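PDB 3EVT: phosphoglycerate dehydrogenase from Lactobacillus plantarum, which probably catalyses the NAD-dependent oxidation of 3-phospho-D-glycerate to 3-phosphooxypyruvate, the first committed step of serine biosynthesis. Local coordinates for residues Leu62-Val67 against Val86-Ser91; Val43-His48 against Gln66-Gly71; Asp37-Glu42 against Leu55-Asn60; Thr20-Trp25 against Asn295-Val300. All coordinates share one frame; numbering follows the deposited sequence.

Contact 1 of 4, residues Leu62-Val67 against Val86-Ser91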
loop_
_atom_site.group_PDB
_atom_site.type_symbol
_atom_site.label_atom_id
_atom_site.label_comp_id
_atom_site.label_asym_id
_atom_site.label_seq_id
_atom_site.Cartn_x
_atom_site.Cartn_y
_atom_site.Cartn_z
ATOM N N LEU A 62 -18.163 -30.394 -1.265
ATOM C CA LEU A 62 -17.053 -29.603 -0.731
ATOM C C LEU A 62 -16.494 -28.749 -1.841
ATOM O O LEU A 62 -16.262 -29.229 -2.965
ATOM C CB LEU A 62 -15.960 -30.478 -0.113
ATOM C CG LEU A 62 -14.783 -29.769 0.548
ATOM C CD1 LEU A 62 -15.224 -29.059 1.827
ATOM C CD2 LEU A 62 -13.611 -30.758 0.854
ATOM N N LYS A 63 -16.272 -27.470 -1.530
ATOM C CA LYS A 63 -15.841 -26.543 -2.543
ATOM C C LYS A 63 -14.540 -25.792 -2.184
ATOM O O LYS A 63 -13.775 -25.421 -3.050
ATOM C CB LYS A 63 -16.992 -25.575 -2.824
ATOM C CG LYS A 63 -18.249 -26.222 -3.412
ATOM C CD LYS A 63 -19.253 -25.154 -3.852
ATOM C CE LYS A 63 -20.700 -25.566 -3.559
ATOM N NZ LYS A 63 -20.929 -27.008 -3.827
ATOM N N PHE A 64 -14.284 -25.563 -0.902
ATOM C CA PHE A 64 -13.132 -24.756 -0.496
ATOM C C PHE A 64 -12.554 -25.301 0.809
ATOM O O PHE A 64 -13.256 -25.367 1.790
ATOM C CB PHE A 64 -13.557 -23.254 -0.397
ATOM C CG PHE A 64 -12.596 -22.339 0.411
ATOM C CD1 PHE A 64 -11.206 -22.412 0.258
ATOM C CD2 PHE A 64 -13.123 -21.352 1.254
ATOM C CE1 PHE A 64 -10.339 -21.548 0.984
ATOM C CE2 PHE A 64 -12.299 -20.461 1.971
ATOM C CZ PHE A 64 -10.892 -20.579 1.864
ATOM N N VAL A 65 -11.270 -25.707 0.811
ATOM C CA VAL A 65 -10.554 -26.014 2.086
ATOM C C VAL A 65 -9.501 -24.942 2.424
ATOM O O VAL A 65 -8.635 -24.632 1.619
ATOM C CB VAL A 65 -9.874 -27.402 2.045
ATOM C CG1 VAL A 65 -9.068 -27.651 3.327
ATOM C CG2 VAL A 65 -10.913 -28.492 1.886
ATOM N N GLN A 66 -9.589 -24.354 3.602
ATOM C CA GLN A 66 -8.548 -23.452 4.059
ATOM C C GLN A 66 -7.699 -24.179 5.097
ATOM O O GLN A 66 -8.178 -24.405 6.205
ATOM C CB GLN A 66 -9.154 -22.198 4.736
ATOM C CG GLN A 66 -8.107 -21.304 5.391
ATOM C CD GLN A 66 -7.361 -20.403 4.409
ATOM O OE1 GLN A 66 -7.997 -19.641 3.639
ATOM N NE2 GLN A 66 -5.994 -20.471 4.420
ATOM N N VAL A 67 -6.439 -24.490 4.785
ATOM C CA VAL A 67 -5.542 -25.061 5.809
ATOM C C VAL A 67 -4.842 -23.952 6.604
ATOM O O VAL A 67 -4.652 -22.844 6.086
ATOM C CB VAL A 67 -4.583 -26.136 5.214
ATOM C CG1 VAL A 67 -5.422 -27.277 4.726
ATOM C CG2 VAL A 67 -3.805 -25.606 3.998
ATOM N N VAL A 86 -11.166 -25.760 -4.283
ATOM C CA VAL A 86 -10.085 -24.758 -4.124
ATOM C C VAL A 86 -9.478 -24.836 -2.721
ATOM O O VAL A 86 -10.179 -25.104 -1.766
ATOM C CB VAL A 86 -10.476 -23.261 -4.537
ATOM C CG1 VAL A 86 -10.900 -23.176 -6.049
ATOM C CG2 VAL A 86 -11.496 -22.635 -3.622
ATOM N N VAL A 87 -8.163 -24.645 -2.634
ATOM C CA VAL A 87 -7.449 -24.685 -1.369
ATOM C C VAL A 87 -6.567 -23.438 -1.210
ATOM O O VAL A 87 -5.968 -22.961 -2.173
ATOM C CB VAL A 87 -6.582 -25.972 -1.254
ATOM C CG1 VAL A 87 -5.957 -26.079 0.133
ATOM C CG2 VAL A 87 -7.433 -27.194 -1.554
ATOM N N ALA A 88 -6.512 -22.902 0.009
ATOM C CA ALA A 88 -5.587 -21.812 0.355
ATOM C C ALA A 88 -4.885 -22.231 1.622
ATOM O O ALA A 88 -5.421 -23.074 2.373
ATOM C CB ALA A 88 -6.310 -20.496 0.577
ATOM N N ASN A 89 -3.695 -21.645 1.851
ATOM C CA ASN A 89 -2.915 -21.871 3.057
ATOM C C ASN A 89 -2.636 -20.548 3.762
ATOM O O ASN A 89 -3.349 -19.565 3.534
ATOM C CB ASN A 89 -1.652 -22.668 2.741
ATOM C CG ASN A 89 -0.659 -21.874 1.980
ATOM O OD1 ASN A 89 -0.868 -20.695 1.693
ATOM N ND2 ASN A 89 0.451 -22.513 1.631
ATOM N N THR A 90 -1.636 -20.539 4.649
ATOM C CA THR A 90 -1.312 -19.393 5.500
ATOM C C THR A 90 0.132 -18.887 5.344
ATOM O O THR A 90 0.740 -18.442 6.322
ATOM C CB THR A 90 -1.479 -19.754 6.983
ATOM O OG1 THR A 90 -0.915 -21.057 7.190
ATOM C CG2 THR A 90 -2.985 -19.746 7.415
ATOM N N SER A 91 0.699 -18.939 4.150
ATOM C CA SER A 91 2.021 -18.345 3.992
ATOM C C SER A 91 2.070 -16.820 3.940
ATOM O O SER A 91 1.041 -16.139 3.835
ATOM C CB SER A 91 2.782 -18.936 2.804
ATOM O OG SER A 91 1.993 -18.890 1.655
#
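Gln66 holds CG anti to its backbone N (chi1 173°) and bends at the next bond (chi2 79°), which brings CD to 4.0 Å from Ala88 CB. From there NE2 donates to Asn89 O at 2.9 Å, coming from above that carbonyl's plane although the oxygen lies in the plane of the amide. A straighter bond joins the same NE2 to Val67 O at 3.2 Å, and OE1 accepts from Asn295 of helix 284-302, giving both ends of this buried amide polar partners. A leucine in its place would probably leave Asn89 O and Val67 O without this donor and Asn295 ND2 without its acceptor. The backbones form a parallel ladder, the two strands of a beta-alpha-beta unit connected through helix 77-82. Val86 N bonds to Lys63 O, Val65 N to Val86 O, Ala88 N to Val65 O and Val67 N to Ala88 O. On the face shared with Gln66, Phe64 turns its ring edge to the backbone, CD1 lying 3.5 Å from Val86 O, while its CB packs on Val86 CG2 at 3.9 Å. Val65 and Val87 meet on the other face, and beyond the strand Val67 CG2 rests 3.9 Å from Asn89 CB.

Contact 2 of 4, residues Val43-His48 against Gln66-Gly71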
loop_
_atom_site.group_PDB
_atom_site.type_symbol
_atom_site.label_atom_id
_atom_site.label_comp_id
_atom_site.label_asym_id
_atom_site.label_seq_id
_atom_site.Cartn_x
_atom_site.Cartn_y
_atom_site.Cartn_z
ATOM N N VAL A 43 -17.367 -25.806 2.928
ATOM C CA VAL A 43 -16.092 -25.222 3.257
ATOM C C VAL A 43 -15.512 -25.858 4.541
ATOM O O VAL A 43 -16.239 -26.254 5.452
ATOM C CB VAL A 43 -16.247 -23.729 3.466
ATOM C CG1 VAL A 43 -14.917 -23.111 3.896
ATOM C CG2 VAL A 43 -16.845 -23.088 2.195
ATOM N N MET A 44 -14.192 -25.963 4.585
ATOM C CA MET A 44 -13.536 -26.460 5.753
ATOM C C MET A 44 -12.506 -25.430 6.183
ATOM O O MET A 44 -11.638 -25.004 5.395
ATOM C CB MET A 44 -12.919 -27.856 5.454
ATOM C CG MET A 44 -12.554 -28.710 6.707
ATOM S SD MET A 44 -11.822 -30.356 6.271
ATOM C CE MET A 44 -12.884 -30.691 4.884
ATOM N N TYR A 45 -12.629 -24.978 7.419
ATOM C CA TYR A 45 -11.592 -24.155 8.004
ATOM C C TYR A 45 -10.674 -25.050 8.867
ATOM O O TYR A 45 -11.104 -25.539 9.933
ATOM C CB TYR A 45 -12.254 -23.084 8.843
ATOM C CG TYR A 45 -11.287 -22.190 9.567
ATOM C CD1 TYR A 45 -10.114 -21.750 8.965
ATOM C CD2 TYR A 45 -11.560 -21.756 10.860
ATOM C CE1 TYR A 45 -9.209 -20.887 9.666
ATOM C CE2 TYR A 45 -10.693 -20.900 11.540
ATOM C CZ TYR A 45 -9.529 -20.468 10.943
ATOM O OH TYR A 45 -8.699 -19.662 11.684
ATOM N N GLY A 46 -9.453 -25.302 8.367
ATOM C CA GLY A 46 -8.485 -26.203 8.993
ATOM C C GLY A 46 -8.591 -27.575 8.357
ATOM O O GLY A 46 -9.666 -27.999 7.975
ATOM N N ASN A 47 -7.482 -28.290 8.227
ATOM C CA ASN A 47 -7.539 -29.678 7.778
ATOM C C ASN A 47 -8.069 -30.573 8.923
ATOM O O ASN A 47 -7.955 -30.219 10.080
ATOM C CB ASN A 47 -6.156 -30.104 7.251
ATOM C CG ASN A 47 -6.076 -31.591 6.830
ATOM O OD1 ASN A 47 -7.032 -32.181 6.283
ATOM N ND2 ASN A 47 -4.900 -32.188 7.061
ATOM N N HIS A 48 -8.692 -31.695 8.579
ATOM C CA HIS A 48 -9.374 -32.543 9.541
ATOM C C HIS A 48 -9.507 -33.943 8.949
ATOM O O HIS A 48 -9.473 -34.114 7.733
ATOM C CB HIS A 48 -10.759 -31.986 9.859
ATOM C CG HIS A 48 -11.449 -32.627 11.039
ATOM N ND1 HIS A 48 -12.190 -33.784 10.937
ATOM C CD2 HIS A 48 -11.572 -32.221 12.332
ATOM C CE1 HIS A 48 -12.702 -34.087 12.119
ATOM N NE2 HIS A 48 -12.353 -33.149 12.982
ATOM N N GLN A 66 -9.589 -24.354 3.602
ATOM C CA GLN A 66 -8.548 -23.452 4.059
ATOM C C GLN A 66 -7.699 -24.179 5.097
ATOM O O GLN A 66 -8.178 -24.405 6.205
ATOM C CB GLN A 66 -9.154 -22.198 4.736
ATOM C CG GLN A 66 -8.107 -21.304 5.391
ATOM C CD GLN A 66 -7.361 -20.403 4.409
ATOM O OE1 GLN A 66 -7.997 -19.641 3.639
ATOM N NE2 GLN A 66 -5.994 -20.471 4.420
ATOM N N VAL A 67 -6.439 -24.490 4.785
ATOM C CA VAL A 67 -5.542 -25.061 5.809
ATOM C C VAL A 67 -4.842 -23.952 6.604
ATOM O O VAL A 67 -4.652 -22.844 6.086
ATOM C CB VAL A 67 -4.583 -26.136 5.214
ATOM C CG1 VAL A 67 -5.422 -27.277 4.726
ATOM C CG2 VAL A 67 -3.805 -25.606 3.998
ATOM N N ILE A 68 -4.522 -24.218 7.873
ATOM C CA ILE A 68 -4.005 -23.171 8.740
ATOM C C ILE A 68 -2.536 -23.339 9.032
ATOM O O ILE A 68 -2.078 -22.978 10.098
ATOM C CB ILE A 68 -4.780 -23.054 10.045
ATOM C CG1 ILE A 68 -5.189 -24.452 10.536
ATOM C CG2 ILE A 68 -6.036 -22.173 9.854
ATOM C CD1 ILE A 68 -4.317 -25.025 11.691
ATOM N N SER A 69 -1.798 -23.855 8.058
ATOM C CA SER A 69 -0.353 -23.808 8.100
ATOM C C SER A 69 0.120 -23.856 6.650
ATOM O O SER A 69 -0.657 -24.240 5.788
ATOM C CB SER A 69 0.159 -24.993 8.914
ATOM O OG SER A 69 -0.659 -26.126 8.663
ATOM N N ALA A 70 1.351 -23.423 6.375
ATOM C CA ALA A 70 1.841 -23.259 5.005
ATOM C C ALA A 70 1.917 -24.598 4.257
ATOM O O ALA A 70 1.907 -24.632 3.010
ATOM C CB ALA A 70 3.208 -22.597 4.989
ATOM N N GLY A 71 2.032 -25.696 5.012
ATOM C CA GLY A 71 2.305 -27.014 4.412
ATOM C C GLY A 71 1.063 -27.689 3.865
ATOM O O GLY A 71 0.091 -27.887 4.600
HETATM O O HOH W 1 -4.876 -26.856 8.745
#
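The Tyr45 and Gln66 side chains run alongside one another in the same direction, each with CG anti to its backbone N (chi1 177° for Tyr45), which brings the edge of the ring at CD1 to 4.1 Å from Gln66 CG. The dense part of the contact begins here. Ile68 crosses the tyrosine side chain at about a right angle, its CG2 only 3.4 Å from Tyr45 CE1. Short backbone bonds sit beneath: Gln66 N donates to Met44 O at 2.8 Å and Gly46 N to Gln66 O at 2.7 Å, a parallel pairing that ends as both chains leave the sheet. Gly46 takes a positive phi (96°), at which a CB would collide with the carbonyl oxygen before it; its CA packs 4.0 Å from Ile68 CG1. Past the glycine the contact slackens toward solvent. The exposed Asn47 side chain touches through CB, 3.9 Å from Val67 CG1, and a water takes over from direct pairing by accepting from Asn47 N at 3.0 Å and from Ile68 N at 2.8 Å. The whole lies at the C-terminal end of strand 41-45, which runs between strands 3-6 and 64-66, while Phe292 of helix 284-302 stacks on Tyr45 and Val288 of that helix touches Ile68.

Contact 3 of 4, residues Asp37-Glu42 against Leu55-Asn60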
loop_
_atom_site.group_PDB
_atom_site.type_symbol
_atom_site.label_atom_id
_atom_site.label_comp_id
_atom_site.label_asym_id
_atom_site.label_seq_id
_atom_site.Cartn_x
_atom_site.Cartn_y
_atom_site.Cartn_z
ATOM N N ASP A 37 -24.598 -34.282 8.498
ATOM C CA ASP A 37 -23.976 -33.037 8.018
ATOM C C ASP A 37 -23.122 -33.216 6.756
ATOM O O ASP A 37 -23.118 -32.364 5.891
ATOM C CB ASP A 37 -23.149 -32.389 9.137
ATOM C CG ASP A 37 -24.016 -31.921 10.296
ATOM O OD1 ASP A 37 -25.110 -31.371 10.030
ATOM O OD2 ASP A 37 -23.616 -32.110 11.462
ATOM N N TYR A 38 -22.421 -34.339 6.650
ATOM C CA TYR A 38 -21.367 -34.501 5.658
ATOM C C TYR A 38 -21.607 -33.824 4.297
ATOM O O TYR A 38 -20.751 -33.101 3.794
ATOM C CB TYR A 38 -21.056 -35.987 5.455
ATOM C CG TYR A 38 -20.377 -36.675 6.630
ATOM C CD1 TYR A 38 -20.202 -36.023 7.836
ATOM C CD2 TYR A 38 -19.949 -37.987 6.529
ATOM C CE1 TYR A 38 -19.598 -36.655 8.899
ATOM C CE2 TYR A 38 -19.352 -38.636 7.585
ATOM C CZ TYR A 38 -19.175 -37.968 8.767
ATOM O OH TYR A 38 -18.565 -38.606 9.834
ATOM N N ASP A 39 -22.744 -34.078 3.671
ATOM C CA ASP A 39 -22.912 -33.581 2.307
ATOM C C ASP A 39 -23.350 -32.100 2.310
ATOM O O ASP A 39 -23.540 -31.492 1.270
ATOM C CB ASP A 39 -23.873 -34.480 1.507
ATOM C CG ASP A 39 -23.274 -35.861 1.211
ATOM O OD1 ASP A 39 -22.130 -36.116 1.665
ATOM O OD2 ASP A 39 -23.934 -36.684 0.519
ATOM N N GLN A 40 -23.485 -31.555 3.515
ATOM C CA GLN A 40 -23.809 -30.155 3.751
ATOM C C GLN A 40 -22.578 -29.218 3.749
ATOM O O GLN A 40 -22.672 -28.030 3.405
ATOM C CB GLN A 40 -24.412 -30.057 5.134
ATOM C CG GLN A 40 -25.659 -30.873 5.296
ATOM C CD GLN A 40 -26.666 -30.356 4.347
ATOM O OE1 GLN A 40 -27.574 -29.585 4.727
ATOM N NE2 GLN A 40 -26.483 -30.703 3.075
ATOM N N ILE A 41 -21.455 -29.770 4.215
ATOM C CA ILE A 41 -20.171 -29.078 4.333
ATOM C C ILE A 41 -19.610 -28.563 2.983
ATOM O O ILE A 41 -19.132 -29.325 2.164
ATOM C CB ILE A 41 -19.158 -30.027 5.066
ATOM C CG1 ILE A 41 -19.756 -30.421 6.420
ATOM C CG2 ILE A 41 -17.763 -29.411 5.179
ATOM C CD1 ILE A 41 -19.016 -31.530 7.172
ATOM N N GLU A 42 -19.646 -27.253 2.761
ATOM C CA GLU A 42 -19.062 -26.758 1.504
ATOM C C GLU A 42 -17.667 -26.168 1.691
ATOM O O GLU A 42 -16.897 -26.044 0.748
ATOM C CB GLU A 42 -19.986 -25.749 0.821
ATOM C CG GLU A 42 -21.333 -26.332 0.442
ATOM C CD GLU A 42 -22.223 -25.296 -0.253
ATOM O OE1 GLU A 42 -21.716 -24.485 -1.058
ATOM O OE2 GLU A 42 -23.436 -25.278 0.032
ATOM N N LEU A 55 -14.739 -36.588 1.114
ATOM C CA LEU A 55 -14.336 -36.725 -0.285
ATOM C C LEU A 55 -14.650 -38.105 -0.855
ATOM O O LEU A 55 -14.820 -38.256 -2.054
ATOM C CB LEU A 55 -12.842 -36.418 -0.485
ATOM C CG LEU A 55 -12.343 -34.966 -0.324
ATOM C CD1 LEU A 55 -10.849 -34.887 -0.615
ATOM C CD2 LEU A 55 -13.102 -33.982 -1.219
ATOM N N ALA A 56 -14.734 -39.107 0.014
ATOM C CA ALA A 56 -15.126 -40.474 -0.398
ATOM C C ALA A 56 -16.568 -40.596 -0.959
ATOM O O ALA A 56 -16.845 -41.417 -1.830
ATOM C CB ALA A 56 -14.911 -41.477 0.789
ATOM N N ARG A 57 -17.466 -39.774 -0.431
ATOM C CA ARG A 57 -18.866 -39.749 -0.825
ATOM C C ARG A 57 -19.065 -39.056 -2.179
ATOM O O ARG A 57 -18.845 -37.845 -2.308
ATOM C CB ARG A 57 -19.649 -39.014 0.251
ATOM C CG ARG A 57 -19.231 -39.410 1.640
ATOM C CD ARG A 57 -19.946 -38.616 2.711
ATOM N NE ARG A 57 -21.375 -38.508 2.453
ATOM C CZ ARG A 57 -22.331 -39.177 3.094
ATOM N NH1 ARG A 57 -22.053 -40.066 4.048
ATOM N NH2 ARG A 57 -23.596 -38.955 2.765
ATOM N N PRO A 58 -19.516 -39.801 -3.198
ATOM C CA PRO A 58 -19.584 -39.081 -4.480
ATOM C C PRO A 58 -20.726 -38.025 -4.494
ATOM O O PRO A 58 -20.983 -37.386 -5.519
ATOM C CB PRO A 58 -19.804 -40.222 -5.521
ATOM C CG PRO A 58 -20.437 -41.368 -4.720
ATOM C CD PRO A 58 -20.297 -41.059 -3.220
ATOM N N THR A 59 -21.384 -37.867 -3.350
ATOM C CA THR A 59 -22.447 -36.915 -3.155
ATOM C C THR A 59 -22.080 -35.701 -2.225
ATOM O O THR A 59 -22.969 -34.983 -1.749
ATOM C CB THR A 59 -23.608 -37.651 -2.511
ATOM O OG1 THR A 59 -23.109 -38.326 -1.347
ATOM C CG2 THR A 59 -24.214 -38.692 -3.515
ATOM N N ASN A 60 -20.791 -35.484 -1.966
ATOM C CA ASN A 60 -20.377 -34.390 -1.094
ATOM C C ASN A 60 -20.495 -33.091 -1.881
ATOM O O ASN A 60 -20.562 -33.123 -3.105
ATOM C CB ASN A 60 -18.954 -34.604 -0.564
ATOM C CG ASN A 60 -17.882 -34.331 -1.602
ATOM O OD1 ASN A 60 -17.454 -33.194 -1.796
ATOM N ND2 ASN A 60 -17.384 -35.382 -2.213
#
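Arg57 reaches across to Asp39 and Tyr38 with most of its length. Its CB is only at the margin of the contact, 4.1 Å from Asp39 OD1. CD comes nearer to that oxygen and also lies 3.9 Å from Tyr38 CD2. A bend at chi3 (45°) then sets NE 2.6 Å from Asp39 OD1, a salt bridge that meets the oxygen on its syn side, somewhat out of both planes. At the tip NH2 adds a weak but nearly straight bond to Asp39 OD2 at 3.2 Å, whereas NH1 stays near Tyr38 CD2. Tyr38 CB stands over one face of the guanidinium, toward its rim, and the phenol ring is turned almost perpendicular to that group. These residues sit within a beta-alpha-beta unit, where the turn following helix 50-56 comes up against the chain leading into strand 41-45. This is a type I turn from Arg57 to Asn60, whose closing carbonyl, Arg57 O, receives both Asn60 N and, at 2.9 Å, Asn60 ND2. From the same turn Thr59 OG1 donates to Asp39 OD2 at 2.6 Å. An alanine at Asp39 would probably leave the Arg57 guanidinium without its countercharge here and free to swing, and Thr59 OG1 without this acceptor. Gln61, just beyond the turn, adds a bond from its side chain to Asp39 O.

Contact 4 of 4, residues Thr20-Trp25 against Asn295-Val300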
loop_
_atom_site.group_PDB
_atom_site.type_symbol
_atom_site.label_atom_id
_atom_site.label_comp_id
_atom_site.label_asym_id
_atom_site.label_seq_id
_atom_site.Cartn_x
_atom_site.Cartn_y
_atom_site.Cartn_z
ATOM N N THR A 20 -22.942 -13.708 12.478
ATOM C CA THR A 20 -23.773 -12.527 12.138
ATOM C C THR A 20 -23.540 -11.926 10.759
ATOM O O THR A 20 -24.442 -11.342 10.194
ATOM C CB THR A 20 -23.638 -11.348 13.159
ATOM O OG1 THR A 20 -22.508 -10.544 12.801
ATOM C CG2 THR A 20 -23.441 -11.878 14.533
ATOM N N THR A 21 -22.341 -12.022 10.219
ATOM C CA THR A 21 -22.119 -11.542 8.892
ATOM C C THR A 21 -22.750 -12.495 7.900
ATOM O O THR A 21 -23.055 -12.109 6.772
ATOM C CB THR A 21 -20.636 -11.510 8.602
ATOM O OG1 THR A 21 -19.987 -10.671 9.550
ATOM C CG2 THR A 21 -20.373 -10.959 7.266
ATOM N N TYR A 22 -22.898 -13.758 8.284
ATOM C CA TYR A 22 -23.437 -14.773 7.366
ATOM C C TYR A 22 -24.554 -15.564 8.034
ATOM O O TYR A 22 -24.363 -16.713 8.463
ATOM C CB TYR A 22 -22.366 -15.743 6.918
ATOM C CG TYR A 22 -21.173 -15.055 6.313
ATOM C CD1 TYR A 22 -21.177 -14.711 4.985
ATOM C CD2 TYR A 22 -20.041 -14.755 7.076
ATOM C CE1 TYR A 22 -20.123 -14.092 4.418
ATOM C CE2 TYR A 22 -18.954 -14.141 6.509
ATOM C CZ TYR A 22 -19.011 -13.811 5.180
ATOM O OH TYR A 22 -17.974 -13.211 4.554
ATOM N N PRO A 23 -25.736 -14.934 8.147
ATOM C CA PRO A 23 -26.762 -15.552 8.953
ATOM C C PRO A 23 -27.372 -16.727 8.248
ATOM O O PRO A 23 -28.034 -17.551 8.908
ATOM C CB PRO A 23 -27.780 -14.423 9.179
ATOM C CG PRO A 23 -27.529 -13.443 8.106
ATOM C CD PRO A 23 -26.050 -13.545 7.785
ATOM N N ASP A 24 -27.149 -16.868 6.943
ATOM C CA ASP A 24 -27.630 -18.074 6.326
ATOM C C ASP A 24 -26.601 -19.239 6.297
ATOM O O ASP A 24 -26.888 -20.292 5.731
ATOM C CB ASP A 24 -28.257 -17.835 4.937
ATOM C CG ASP A 24 -27.275 -17.247 3.938
ATOM O OD1 ASP A 24 -26.270 -16.646 4.367
ATOM O OD2 ASP A 24 -27.516 -17.363 2.714
ATOM N N TRP A 25 -25.428 -19.063 6.911
ATOM C CA TRP A 25 -24.437 -20.119 6.932
ATOM C C TRP A 25 -24.371 -20.735 8.335
ATOM O O TRP A 25 -24.580 -20.053 9.308
ATOM C CB TRP A 25 -23.081 -19.557 6.524
ATOM C CG TRP A 25 -22.861 -19.522 5.037
ATOM C CD1 TRP A 25 -23.332 -18.582 4.162
ATOM C CD2 TRP A 25 -22.104 -20.465 4.240
ATOM N NE1 TRP A 25 -22.928 -18.892 2.880
ATOM C CE2 TRP A 25 -22.200 -20.050 2.898
ATOM C CE3 TRP A 25 -21.366 -21.614 4.536
ATOM C CZ2 TRP A 25 -21.564 -20.720 1.861
ATOM C CZ3 TRP A 25 -20.738 -22.296 3.497
ATOM C CH2 TRP A 25 -20.847 -21.854 2.180
ATOM N N ASN A 295 -10.676 -14.980 2.390
ATOM C CA ASN A 295 -10.947 -15.998 1.372
ATOM C C ASN A 295 -12.413 -16.477 1.354
ATOM O O ASN A 295 -12.978 -16.744 0.278
ATOM C CB ASN A 295 -10.022 -17.190 1.512
ATOM C CG ASN A 295 -8.636 -16.944 0.893
ATOM O OD1 ASN A 295 -8.511 -16.208 -0.087
ATOM N ND2 ASN A 295 -7.613 -17.585 1.440
ATOM N N PHE A 296 -13.023 -16.577 2.528
ATOM C CA PHE A 296 -14.421 -16.949 2.615
ATOM C C PHE A 296 -15.364 -15.838 2.087
ATOM O O PHE A 296 -16.321 -16.137 1.400
ATOM C CB PHE A 296 -14.765 -17.357 4.056
ATOM C CG PHE A 296 -16.222 -17.784 4.274
ATOM C CD1 PHE A 296 -16.683 -19.011 3.843
ATOM C CD2 PHE A 296 -17.089 -16.967 4.987
ATOM C CE1 PHE A 296 -18.024 -19.409 4.061
ATOM C CE2 PHE A 296 -18.415 -17.341 5.205
ATOM C CZ PHE A 296 -18.887 -18.569 4.755
ATOM N N ALA A 297 -15.099 -14.569 2.383
ATOM C CA ALA A 297 -15.939 -13.495 1.861
ATOM C C ALA A 297 -15.989 -13.482 0.330
ATOM O O ALA A 297 -17.049 -13.286 -0.274
ATOM C CB ALA A 297 -15.517 -12.109 2.444
ATOM N N GLN A 298 -14.844 -13.775 -0.281
ATOM C CA GLN A 298 -14.670 -13.743 -1.709
ATOM C C GLN A 298 -15.277 -15.005 -2.301
ATOM O O GLN A 298 -15.993 -14.938 -3.301
ATOM C CB GLN A 298 -13.188 -13.654 -2.014
ATOM C CG GLN A 298 -12.808 -13.553 -3.462
ATOM C CD GLN A 298 -13.527 -12.441 -4.186
ATOM O OE1 GLN A 298 -13.927 -11.423 -3.604
ATOM N NE2 GLN A 298 -13.736 -12.647 -5.472
ATOM N N PHE A 299 -15.000 -16.145 -1.671
ATOM C CA PHE A 299 -15.668 -17.402 -2.001
ATOM C C PHE A 299 -17.216 -17.283 -2.018
ATOM O O PHE A 299 -17.903 -17.814 -2.899
ATOM C CB PHE A 299 -15.273 -18.508 -1.007
ATOM C CG PHE A 299 -16.077 -19.744 -1.188
ATOM C CD1 PHE A 299 -15.776 -20.627 -2.219
ATOM C CD2 PHE A 299 -17.175 -19.983 -0.395
ATOM C CE1 PHE A 299 -16.546 -21.747 -2.433
ATOM C CE2 PHE A 299 -17.970 -21.123 -0.580
ATOM C CZ PHE A 299 -17.663 -22.004 -1.616
ATOM N N VAL A 300 -17.759 -16.626 -1.008
ATOM C CA VAL A 300 -19.188 -16.446 -0.930
ATOM C C VAL A 300 -19.655 -15.518 -2.079
ATOM O O VAL A 300 -20.655 -15.802 -2.731
ATOM C CB VAL A 300 -19.598 -15.946 0.467
ATOM C CG1 VAL A 300 -20.955 -15.249 0.420
ATOM C CG2 VAL A 300 -19.599 -17.120 1.460
#
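Phe296 drives the edge of its ring between the faces of Tyr22 and Trp25. Its CG is anti to the backbone N (chi1 -180°), which starts the side chain outward from the helix toward residues 20-25, and it runs antiparallel to both aromatic side chains as it passes between them. CE2 stands over the centre of the Tyr22 ring, 3.5 Å from Tyr22 CE2, in an edge-to-face pair with planes at 73°. On the other flank CZ lies over the centre of the Trp25 ring system, 3.8 Å from Trp25 CD2, and these planes are closer to perpendicular, at 85°. Tyr22 and Trp25 share a first torsion, CG anti to the carbonyl carbon and beside the backbone N, and a type I turn, closed by Trp25 N to Tyr22 O, spaces them to receive one ring. The far face of Tyr22 is covered by Thr21 CG2. Tyr22 OH lies 3.4 Å from Ala297 CA. Val300 lines the next turn of the helix: CG2 lies over a face of Phe296, toward the rim, and also 4.0 Å from Trp25 NE1. Trp25 CH2 meets the edge of Phe299 at CE2, 4.1 Å away. No hydrogen bond crosses the contact; it is an aromatic cluster joining the turn between helix 12-21 and strand 26-29 to helix 284-302, which packs back on the N-terminal part of the chain, as in other D-2-hydroxyacid dehydrogenases.

From the N terminus, the chain first leaves residues 20-25, whose partner comes only in helix 284-302; contact 4 therefore closes the longest loop, and the other three nest inside it. Residues 37-42 and 43-48 open contact 3 and contact 2 at the two ends of strand 41-45. Contact 3 closes first, at 55-60, and contact 2 at 66-71, so these two cross. Contact 1 starts where contact 2 ends, sharing Gln66 and Val67, and closes at 86-91. Contacts 1 and 2 tie successive strands of the five-stranded parallel sheet, contact 3 joins the approach to strand 41-45 to the turn after helix 50-56, and contact 4 brings back the chain after its passage through the seven-stranded domain.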